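Local coordinates for protein Rho guanine nucleotide exchange factor 12 (Homo sapiens, PDB 1TXD) that acts as a guanine nucleotide exchange factor for the small GTPase RhoA, here seen as its tandem DH and PH domains, at residues V197-A200 with A201-R205. The protein carries 1 engineered substitution. Numbering follows the deposited sequence.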
loop_
_atom_site.group_PDB
_atom_site.type_symbol
_atom_site.label_atom_id
_atom_site.label_comp_id
_atom_site.label_asym_id
_atom_site.label_seq_id
_atom_site.Cartn_x
_atom_site.Cartn_y
_atom_site.Cartn_z
ATOM N N VAL A 197 9.824 17.344 20.463
ATOM C CA VAL A 197 8.540 17.172 19.803
ATOM C C VAL A 197 8.789 17.116 18.312
ATOM O O VAL A 197 8.339 16.159 17.658
ATOM C CB VAL A 197 7.520 18.277 20.156
ATOM C CG1 VAL A 197 6.274 18.174 19.286
ATOM C CG2 VAL A 197 7.093 18.173 21.628
ATOM N N LYS A 198 9.533 18.091 17.781
ATOM C CA LYS A 198 9.822 18.131 16.339
ATOM C C LYS A 198 10.657 16.945 15.859
ATOM O O LYS A 198 10.524 16.537 14.704
ATOM C CB LYS A 198 10.518 19.425 15.936
ATOM C CG LYS A 198 9.592 20.618 15.939
ATOM C CD LYS A 198 10.327 21.924 15.616
ATOM C CE LYS A 198 10.476 22.156 14.104
ATOM N NZ LYS A 198 10.982 23.555 13.840
ATOM N N LYS A 199 11.513 16.400 16.730
ATOM C CA LYS A 199 12.312 15.232 16.370
ATOM C C LYS A 199 11.378 14.006 16.176
ATOM O O LYS A 199 11.465 13.317 15.166
ATOM C CB LYS A 199 13.405 14.966 17.423
ATOM C CG LYS A 199 14.214 13.637 17.267
ATOM C CD LYS A 199 15.611 13.759 17.899
ATOM C CE LYS A 199 16.102 12.475 18.616
ATOM N NZ LYS A 199 15.940 11.250 17.794
ATOM N N ALA A 200 10.494 13.775 17.150
ATOM C CA ALA A 200 9.459 12.757 17.088
ATOM C C ALA A 200 8.561 12.934 15.871
ATOM O O ALA A 200 8.223 11.973 15.212
ATOM C CB ALA A 200 8.622 12.766 18.381
ATOM N N ALA A 201 8.221 14.177 15.542
ATOM C CA ALA A 201 7.433 14.457 14.349
ATOM C C ALA A 201 8.158 13.978 13.095
ATOM O O ALA A 201 7.526 13.368 12.243
ATOM C CB ALA A 201 7.109 15.966 14.239
ATOM N N ASP A 202 9.468 14.261 12.984
ATOM C CA ASP A 202 10.260 13.798 11.840
ATOM C C ASP A 202 10.372 12.275 11.768
ATOM O O ASP A 202 10.287 11.720 10.688
ATOM C CB ASP A 202 11.674 14.381 11.828
ATOM C CG ASP A 202 11.697 15.835 11.487
ATOM O OD1 ASP A 202 10.653 16.386 11.051
ATOM O OD2 ASP A 202 12.728 16.517 11.641
ATOM N N HIS A 203 10.578 11.622 12.908
ATOM C CA HIS A 203 10.470 10.163 12.977
ATOM C C HIS A 203 9.107 9.702 12.460
ATOM O O HIS A 203 9.042 8.764 11.667
ATOM C CB HIS A 203 10.717 9.632 14.388
ATOM C CG HIS A 203 12.166 9.600 14.786
ATOM N ND1 HIS A 203 13.079 8.720 14.237
ATOM C CD2 HIS A 203 12.852 10.319 15.711
ATOM C CE1 HIS A 203 14.268 8.919 14.784
ATOM N NE2 HIS A 203 14.158 9.878 15.687
ATOM N N CYS A 204 8.015 10.359 12.854
ATOM C CA CYS A 204 6.695 9.901 12.379
ATOM C C CYS A 204 6.667 9.987 10.853
ATOM O O CYS A 204 6.146 9.115 10.174
ATOM C CB CYS A 204 5.545 10.688 12.991
ATOM S SG CYS A 204 5.206 10.247 14.683
ATOM N N ARG A 205 7.281 11.025 10.324
ATOM C CA ARG A 205 7.415 11.171 8.883
ATOM C C ARG A 205 8.244 10.056 8.275
ATOM O O ARG A 205 7.851 9.518 7.267
ATOM C CB ARG A 205 8.001 12.540 8.524
ATOM C CG ARG A 205 6.983 13.455 7.859
ATOM C CD ARG A 205 7.465 14.871 7.623
ATOM N NE ARG A 205 6.475 15.721 8.254
ATOM C CZ ARG A 205 6.671 16.479 9.320
ATOM N NH1 ARG A 205 7.859 16.605 9.911
ATOM N NH2 ARG A 205 5.647 17.135 9.782
#
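A chi1 of 172° carries CG of Lys199 away from its own N and beside the carbonyl carbon, while -77° at His203 sets the ring beside its own N; the two side chains thus run side by side, an i to i+4 pair in the DH-domain part of the long helix 191-230. Bends at chi3 and chi4 of the lysine bring NZ to the imidazole edge, in the ring plane, where it gives a weak hydrogen bond of 3.1 Å to NE2 of His203. The chain itself lies alongside the ring, CG of Lys199 being 3.9 Å from CD2 of His203. Beyond this pair, ND1 of His203 makes a weak hydrogen bond to OE1 of Glu114, on helix 112-126; an alanine here would probably leave Glu114 and the Lys199 ammonium without this shared partner. Backbone bonding underneath is regular: His203 N reaches Lys199 O at 3.0 Å and an N-H...O angle of 171°, and Cys204 N reaches Ala200 O at 2.9 Å. Buried Ala200 turns its methyl to Leu181 of helix 169-186 and to Leu105 and Leu106 of helix 102-109, so this face joins the helical bundle. At exposed Asp202, OD1 meets the guanidinium edge of Arg205 in plane, a salt bridge of 3.0 Å to NH1, while NH2 of the same arginine forms a second salt bridge, to OD2 of Asp182.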